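Local coordinates for protein pectate lyase II (PDB 2QY1) that probably cleaves pectate, the polygalacturonate of plant cell walls, as a secreted lyase of polysaccharide lyase family 1, at residues L215-V226 with I238-I249. The protein carries 2 engineered substitutions. Sequence-based numbering, arbitrary orientation.
Sequences LSHIYNNYFNNV and IAKIESNYFENI
Residues 215-226 and 238-249 are equivalent stretches of successive coils in the parallel beta-helix of this pectate lyase, and their contact illustrates how such a solenoid stacks equivalent positions, several of them alike. Strands 215-219 and 238-242 run parallel, their axes 4.6 Å apart; beyond a turn, strands 222-224 and 245-247 pair again. Ile218 N donates to Lys240 O and Ile218 O accepts from Glu242 N. On the inward side Phe223 and Phe246 form an offset stack, centroids 4.6 Å apart and planes at 24°; both side chains set CG anti to the carbonyl carbon (chi1 -60° and -63°) and run alongside each other, bringing Phe246 CE2 over one face of the Phe223 ring, toward its rim. Ile249 CD1 adds to this layer, 3.8 Å from Phe223 CD1. On the outward-pointing face, which Tyr304, Tyr306 and helix 314-321 help to bury, His217 NE2 gives Glu242 OE2 a hydrogen bond of 2.9 Å in the imidazole plane, while Tyr304 and Tyr306 bind His217 ND1 and Glu242 OE2 respectively. Farther along, Tyr222 OH reaches the anti lone pair of Glu247 OE2 at 2.6 Å. One phenylalanine stack thus joins the coils inside, whereas the salt bridge from Lys315 and the donated phenol hydrogen bond probably favour ionised Glu247.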
ATOM      1  N   LEU A 215      -4.700   7.027 -12.449  1.00 20.10           N
ATOM      2  CA  LEU A 215      -4.073   8.245 -11.953  1.00 20.09           C
ATOM      3  C   LEU A 215      -3.738   8.091 -10.484  1.00 20.15           C
ATOM      4  O   LEU A 215      -4.499   7.487  -9.724  1.00 20.02           O
ATOM      5  CB  LEU A 215      -4.996   9.454 -12.148  1.00 20.16           C
ATOM      6  CG  LEU A 215      -5.522   9.747 -13.558  1.00 20.21           C
ATOM      7  CD1 LEU A 215      -6.588  10.831 -13.512  1.00 20.44           C
ATOM      8  CD2 LEU A 215      -4.394  10.135 -14.508  1.00 20.16           C
ATOM      9  N   SER A 216      -2.591   8.632 -10.088  1.00 20.04           N
ATOM     10  CA  SER A 216      -2.200   8.625  -8.688  1.00 19.99           C
ATOM     11  C   SER A 216      -1.644   9.973  -8.251  1.00 19.91           C
ATOM     12  O   SER A 216      -1.163  10.768  -9.069  1.00 19.92           O
ATOM     13  CB  SER A 216      -1.190   7.508  -8.401  1.00 19.91           C
ATOM     14  OG  SER A 216       0.098   7.843  -8.886  1.00 20.43           O
ATOM     15  N   HIS A 217      -1.733  10.218  -6.951  1.00 19.58           N
ATOM     16  CA  HIS A 217      -1.127  11.380  -6.334  1.00 19.56           C
ATOM     17  C   HIS A 217      -0.254  10.863  -5.196  1.00 19.46           C
ATOM     18  O   HIS A 217      -0.754  10.320  -4.211  1.00 19.40           O
ATOM     19  CB  HIS A 217      -2.210  12.335  -5.834  1.00 19.38           C
ATOM     20  CG  HIS A 217      -1.688  13.632  -5.299  1.00 20.02           C
ATOM     21  ND1 HIS A 217      -2.391  14.392  -4.393  1.00 20.38           N
ATOM     22  CD2 HIS A 217      -0.536  14.303  -5.540  1.00 20.44           C
ATOM     23  CE1 HIS A 217      -1.700  15.481  -4.104  1.00 20.36           C
ATOM     24  NE2 HIS A 217      -0.569  15.449  -4.782  1.00 20.64           N
ATOM     25  N   ILE A 218       1.055  11.008  -5.369  1.00 19.35           N
ATOM     26  CA  ILE A 218       2.044  10.486  -4.431  1.00 19.10           C
ATOM     27  C   ILE A 218       2.781  11.674  -3.812  1.00 19.14           C
ATOM     28  O   ILE A 218       3.645  12.271  -4.452  1.00 18.97           O
ATOM     29  CB  ILE A 218       3.027   9.511  -5.153  1.00 19.09           C
ATOM     30  CG1 ILE A 218       2.255   8.336  -5.772  1.00 18.99           C
ATOM     31  CG2 ILE A 218       4.124   9.007  -4.203  1.00 19.05           C
ATOM     32  CD1 ILE A 218       2.994   7.613  -6.900  1.00 19.06           C
ATOM     33  N   TYR A 219       2.418  12.033  -2.579  1.00 18.97           N
ATOM     34  CA  TYR A 219       2.972  13.235  -1.941  1.00 18.85           C
ATOM     35  C   TYR A 219       3.339  13.046  -0.474  1.00 18.96           C
ATOM     36  O   TYR A 219       2.720  12.249   0.222  1.00 18.88           O
ATOM     37  CB  TYR A 219       2.043  14.453  -2.133  1.00 18.85           C
ATOM     38  CG  TYR A 219       0.826  14.523  -1.224  1.00 18.85           C
ATOM     39  CD1 TYR A 219       0.882  15.181   0.009  1.00 18.81           C
ATOM     40  CD2 TYR A 219      -0.390  13.965  -1.612  1.00 18.84           C
ATOM     41  CE1 TYR A 219      -0.238  15.250   0.845  1.00 18.87           C
ATOM     42  CE2 TYR A 219      -1.516  14.037  -0.792  1.00 18.88           C
ATOM     43  CZ  TYR A 219      -1.432  14.681   0.434  1.00 19.03           C
ATOM     44  OH  TYR A 219      -2.549  14.745   1.243  1.00 18.84           O
ATOM     45  N   ASN A 220       4.347  13.788  -0.016  1.00 19.00           N
ATOM     46  CA  ASN A 220       4.781  13.782   1.392  1.00 19.10           C
ATOM     47  C   ASN A 220       5.181  12.409   1.939  1.00 19.17           C
ATOM     48  O   ASN A 220       5.070  12.159   3.145  1.00 19.16           O
ATOM     49  CB  ASN A 220       3.722  14.422   2.305  1.00 19.00           C
ATOM     50  CG  ASN A 220       3.622  15.927   2.140  1.00 19.57           C
ATOM     51  OD1 ASN A 220       4.509  16.579   1.576  1.00 20.48           O
ATOM     52  ND2 ASN A 220       2.533  16.491   2.644  1.00 18.88           N
ATOM     53  N   ASN A 221       5.640  11.527   1.054  1.00 19.15           N
ATOM     54  CA  ASN A 221       6.174  10.228   1.460  1.00 19.39           C
ATOM     55  C   ASN A 221       7.684  10.299   1.668  1.00 19.50           C
ATOM     56  O   ASN A 221       8.378  11.068   1.000  1.00 19.41           O
ATOM     57  CB  ASN A 221       5.845   9.146   0.429  1.00 19.17           C
ATOM     58  CG  ASN A 221       4.361   9.028   0.158  1.00 19.10           C
ATOM     59  OD1 ASN A 221       3.609   8.502   0.976  1.00 19.95           O
ATOM     60  ND2 ASN A 221       3.932   9.507  -1.002  1.00 18.40           N
ATOM     61  N   TYR A 222       8.181   9.494   2.602  1.00 19.72           N
ATOM     62  CA  TYR A 222       9.610   9.430   2.890  1.00 20.15           C
ATOM     63  C   TYR A 222      10.172   8.091   2.421  1.00 20.30           C
ATOM     64  O   TYR A 222       9.685   7.029   2.820  1.00 20.41           O
ATOM     65  CB  TYR A 222       9.869   9.661   4.388  1.00 20.24           C
ATOM     66  CG  TYR A 222      11.285   9.369   4.854  1.00 20.43           C
ATOM     67  CD1 TYR A 222      12.381  10.032   4.294  1.00 20.10           C
ATOM     68  CD2 TYR A 222      11.525   8.443   5.871  1.00 20.33           C
ATOM     69  CE1 TYR A 222      13.677   9.763   4.720  1.00 20.50           C
ATOM     70  CE2 TYR A 222      12.822   8.171   6.311  1.00 20.43           C
ATOM     71  CZ  TYR A 222      13.890   8.838   5.732  1.00 20.53           C
ATOM     72  OH  TYR A 222      15.174   8.575   6.158  1.00 20.36           O
ATOM     73  N   PHE A 223      11.183   8.165   1.555  1.00 20.39           N
ATOM     74  CA  PHE A 223      11.854   6.993   1.002  1.00 20.37           C
ATOM     75  C   PHE A 223      13.277   6.950   1.540  1.00 20.48           C
ATOM     76  O   PHE A 223      13.996   7.953   1.494  1.00 20.37           O
ATOM     77  CB  PHE A 223      11.915   7.061  -0.531  1.00 20.33           C
ATOM     78  CG  PHE A 223      10.572   7.125  -1.210  1.00 20.26           C
ATOM     79  CD1 PHE A 223      10.094   6.033  -1.934  1.00 20.38           C
ATOM     80  CD2 PHE A 223       9.799   8.285  -1.162  1.00 19.98           C
ATOM     81  CE1 PHE A 223       8.858   6.086  -2.582  1.00 20.05           C
ATOM     82  CE2 PHE A 223       8.561   8.348  -1.806  1.00 20.27           C
ATOM     83  CZ  PHE A 223       8.089   7.247  -2.514  1.00 19.94           C
ATOM     84  N   ASN A 224      13.685   5.792   2.047  1.00 20.60           N
ATOM     85  CA  ASN A 224      15.056   5.594   2.510  1.00 20.73           C
ATOM     86  C   ASN A 224      15.458   4.138   2.370  1.00 20.79           C
ATOM     87  O   ASN A 224      14.737   3.247   2.814  1.00 20.57           O
ATOM     88  CB  ASN A 224      15.218   6.055   3.962  1.00 20.76           C
ATOM     89  CG  ASN A 224      16.665   6.018   4.434  1.00 21.01           C
ATOM     90  OD1 ASN A 224      16.954   5.567   5.544  1.00 21.39           O
ATOM     91  ND2 ASN A 224      17.579   6.496   3.594  1.00 20.61           N
ATOM     92  N   ASN A 225      16.617   3.909   1.755  1.00 20.94           N
ATOM     93  CA  ASN A 225      17.127   2.561   1.497  1.00 21.04           C
ATOM     94  C   ASN A 225      16.156   1.718   0.664  1.00 21.13           C
ATOM     95  O   ASN A 225      15.679   0.662   1.090  1.00 21.07           O
ATOM     96  CB  ASN A 225      17.558   1.873   2.801  1.00 21.03           C
ATOM     97  CG  ASN A 225      18.771   2.540   3.434  1.00 21.33           C
ATOM     98  OD1 ASN A 225      18.758   2.901   4.613  1.00 22.33           O
ATOM     99  ND2 ASN A 225      19.821   2.723   2.645  1.00 20.33           N
ATOM    100  N   VAL A 226      15.862   2.230  -0.528  1.00 21.25           N
ATOM    101  CA  VAL A 226      15.052   1.542  -1.525  1.00 21.39           C
ATOM    102  C   VAL A 226      16.028   1.107  -2.612  1.00 21.52           C
ATOM    103  O   VAL A 226      16.600   1.942  -3.317  1.00 21.41           O
ATOM    104  CB  VAL A 226      13.947   2.464  -2.094  1.00 21.40           C
ATOM    105  CG1 VAL A 226      13.032   1.699  -3.034  1.00 21.37           C
ATOM    106  CG2 VAL A 226      13.143   3.110  -0.961  1.00 21.17           C
ATOM    107  N   ILE A 238      -0.460   7.882 -15.000  1.00 19.49           N
ATOM    108  CA  ILE A 238       0.155   9.172 -14.694  1.00 19.44           C
ATOM    109  C   ILE A 238       0.178   9.367 -13.180  1.00 19.37           C
ATOM    110  O   ILE A 238      -0.817   9.124 -12.504  1.00 19.39           O
ATOM    111  CB  ILE A 238      -0.572  10.354 -15.401  1.00 19.41           C
ATOM    112  CG1 ILE A 238      -0.577  10.153 -16.924  1.00 19.28           C
ATOM    113  CG2 ILE A 238       0.082  11.690 -15.037  1.00 19.45           C
ATOM    114  CD1 ILE A 238      -1.491  11.106 -17.697  1.00 19.68           C
ATOM    115  N   ALA A 239       1.325   9.789 -12.656  1.00 19.40           N
ATOM    116  CA  ALA A 239       1.471  10.045 -11.226  1.00 19.31           C
ATOM    117  C   ALA A 239       1.883  11.489 -10.959  1.00 19.40           C
ATOM    118  O   ALA A 239       2.887  11.966 -11.492  1.00 19.34           O
ATOM    119  CB  ALA A 239       2.483   9.088 -10.617  1.00 19.35           C
ATOM    120  N   LYS A 240       1.092  12.185 -10.148  1.00 19.47           N
ATOM    121  CA  LYS A 240       1.497  13.482  -9.625  1.00 19.60           C
ATOM    122  C   LYS A 240       2.378  13.224  -8.403  1.00 19.66           C
ATOM    123  O   LYS A 240       1.891  12.806  -7.351  1.00 19.74           O
ATOM    124  CB  LYS A 240       0.280  14.343  -9.265  1.00 19.49           C
ATOM    125  CG  LYS A 240       0.641  15.746  -8.797  1.00 19.45           C
ATOM    126  CD  LYS A 240      -0.595  16.597  -8.540  1.00 19.75           C
ATOM    127  CE  LYS A 240      -0.211  18.022  -8.164  1.00 20.22           C
ATOM    128  NZ  LYS A 240       0.378  18.784  -9.305  1.00 21.17           N
ATOM    129  N   ILE A 241       3.677  13.460  -8.567  1.00 19.71           N
ATOM    130  CA  ILE A 241       4.668  13.177  -7.529  1.00 19.71           C
ATOM    131  C   ILE A 241       5.137  14.495  -6.912  1.00 19.79           C
ATOM    132  O   ILE A 241       5.880  15.255  -7.535  1.00 19.48           O
ATOM    133  CB  ILE A 241       5.859  12.356  -8.093  1.00 19.66           C
ATOM    134  CG1 ILE A 241       5.352  11.061  -8.743  1.00 19.72           C
ATOM    135  CG2 ILE A 241       6.888  12.059  -6.997  1.00 19.83           C
ATOM    136  CD1 ILE A 241       6.404  10.289  -9.531  1.00 19.67           C
ATOM    137  N   GLU A 242       4.700  14.744  -5.679  1.00 19.77           N
ATOM    138  CA  GLU A 242       4.791  16.071  -5.070  1.00 19.97           C
ATOM    139  C   GLU A 242       5.354  16.042  -3.648  1.00 20.01           C
ATOM    140  O   GLU A 242       4.912  15.254  -2.818  1.00 19.90           O
ATOM    141  CB  GLU A 242       3.398  16.713  -5.073  1.00 20.07           C
ATOM    142  CG  GLU A 242       3.327  18.123  -4.510  1.00 20.32           C
ATOM    143  CD  GLU A 242       1.911  18.680  -4.456  1.00 20.27           C
ATOM    144  OE1 GLU A 242       1.761  19.850  -4.053  1.00 20.27           O
ATOM    145  OE2 GLU A 242       0.950  17.958  -4.809  1.00 20.65           O
ATOM    146  N   SER A 243       6.330  16.907  -3.380  1.00 20.04           N
ATOM    147  CA  SER A 243       6.841  17.141  -2.020  1.00 20.20           C
ATOM    148  C   SER A 243       7.192  15.882  -1.217  1.00 20.27           C
ATOM    149  O   SER A 243       6.929  15.806  -0.012  1.00 20.25           O
ATOM    150  CB  SER A 243       5.862  18.022  -1.228  1.00 20.30           C
ATOM    151  OG  SER A 243       5.770  19.316  -1.797  1.00 20.27           O
ATOM    152  N   ASN A 244       7.781  14.896  -1.887  1.00 20.26           N
ATOM    153  CA  ASN A 244       8.300  13.715  -1.209  1.00 20.48           C
ATOM    154  C   ASN A 244       9.727  13.978  -0.729  1.00 20.50           C
ATOM    155  O   ASN A 244      10.347  14.975  -1.107  1.00 20.55           O
ATOM    156  CB  ASN A 244       8.256  12.488  -2.133  1.00 20.40           C
ATOM    157  CG  ASN A 244       6.862  12.199  -2.669  1.00 20.45           C
ATOM    158  OD1 ASN A 244       6.524  12.578  -3.791  1.00 21.51           O
ATOM    159  ND2 ASN A 244       6.046  11.533  -1.868  1.00 19.04           N
ATOM    160  N   TYR A 245      10.236  13.085   0.113  1.00 20.61           N
ATOM    161  CA  TYR A 245      11.608  13.154   0.605  1.00 20.65           C
ATOM    162  C   TYR A 245      12.318  11.872   0.178  1.00 20.74           C
ATOM    163  O   TYR A 245      12.007  10.791   0.683  1.00 20.65           O
ATOM    164  CB  TYR A 245      11.605  13.290   2.133  1.00 20.55           C
ATOM    165  CG  TYR A 245      12.917  13.716   2.768  1.00 20.45           C
ATOM    166  CD1 TYR A 245      13.051  14.981   3.340  1.00 20.51           C
ATOM    167  CD2 TYR A 245      14.010  12.848   2.825  1.00 20.45           C
ATOM    168  CE1 TYR A 245      14.242  15.376   3.941  1.00 20.52           C
ATOM    169  CE2 TYR A 245      15.207  13.236   3.421  1.00 20.50           C
ATOM    170  CZ  TYR A 245      15.315  14.501   3.977  1.00 20.51           C
ATOM    171  OH  TYR A 245      16.492  14.892   4.565  1.00 20.51           O
ATOM    172  N   PHE A 246      13.252  11.999  -0.765  1.00 20.81           N
ATOM    173  CA  PHE A 246      14.001  10.857  -1.292  1.00 21.01           C
ATOM    174  C   PHE A 246      15.446  10.868  -0.791  1.00 21.07           C
ATOM    175  O   PHE A 246      16.123  11.896  -0.865  1.00 20.90           O
ATOM    176  CB  PHE A 246      14.032  10.881  -2.825  1.00 21.11           C
ATOM    177  CG  PHE A 246      12.683  10.764  -3.482  1.00 21.32           C
ATOM    178  CD1 PHE A 246      12.012  11.899  -3.924  1.00 21.45           C
ATOM    179  CD2 PHE A 246      12.098   9.514  -3.693  1.00 21.49           C
ATOM    180  CE1 PHE A 246      10.774  11.798  -4.549  1.00 21.51           C
ATOM    181  CE2 PHE A 246      10.859   9.403  -4.317  1.00 21.18           C
ATOM    182  CZ  PHE A 246      10.193  10.549  -4.743  1.00 21.25           C
ATOM    183  N   GLU A 247      15.912   9.726  -0.291  1.00 21.20           N
ATOM    184  CA  GLU A 247      17.341   9.525  -0.002  1.00 21.29           C
ATOM    185  C   GLU A 247      17.692   8.040  -0.008  1.00 21.36           C
ATOM    186  O   GLU A 247      16.826   7.196   0.243  1.00 21.44           O
ATOM    187  CB  GLU A 247      17.761  10.184   1.322  1.00 21.27           C
ATOM    188  CG  GLU A 247      17.062   9.649   2.570  1.00 21.25           C
ATOM    189  CD  GLU A 247      17.567  10.294   3.848  1.00 21.50           C
ATOM    190  OE1 GLU A 247      18.553  11.059   3.789  1.00 21.24           O
ATOM    191  OE2 GLU A 247      16.979  10.036   4.917  1.00 21.69           O
ATOM    192  N   ASN A 248      18.958   7.734  -0.295  1.00 21.30           N
ATOM    193  CA  ASN A 248      19.440   6.351  -0.381  1.00 21.26           C
ATOM    194  C   ASN A 248      18.473   5.467  -1.177  1.00 21.18           C
ATOM    195  O   ASN A 248      17.952   4.472  -0.672  1.00 21.13           O
ATOM    196  CB  ASN A 248      19.703   5.781   1.020  1.00 21.24           C
ATOM    197  CG  ASN A 248      20.657   6.644   1.835  1.00 21.44           C
ATOM    198  OD1 ASN A 248      20.327   7.079   2.938  1.00 21.86           O
ATOM    199  ND2 ASN A 248      21.839   6.900   1.290  1.00 20.29           N
ATOM    200  N   ILE A 249      18.225   5.860  -2.422  1.00 21.16           N
ATOM    201  CA  ILE A 249      17.225   5.200  -3.258  1.00 21.05           C
ATOM    202  C   ILE A 249      17.739   5.034  -4.687  1.00 21.12           C
ATOM    203  O   ILE A 249      18.303   5.967  -5.269  1.00 21.12           O
ATOM    204  CB  ILE A 249      15.842   5.947  -3.216  1.00 21.05           C
ATOM    205  CG1 ILE A 249      14.827   5.303  -4.171  1.00 20.83           C
ATOM    206  CG2 ILE A 249      16.005   7.443  -3.500  1.00 20.85           C
ATOM    207  CD1 ILE A 249      13.364   5.616  -3.849  1.00 20.83           C
TER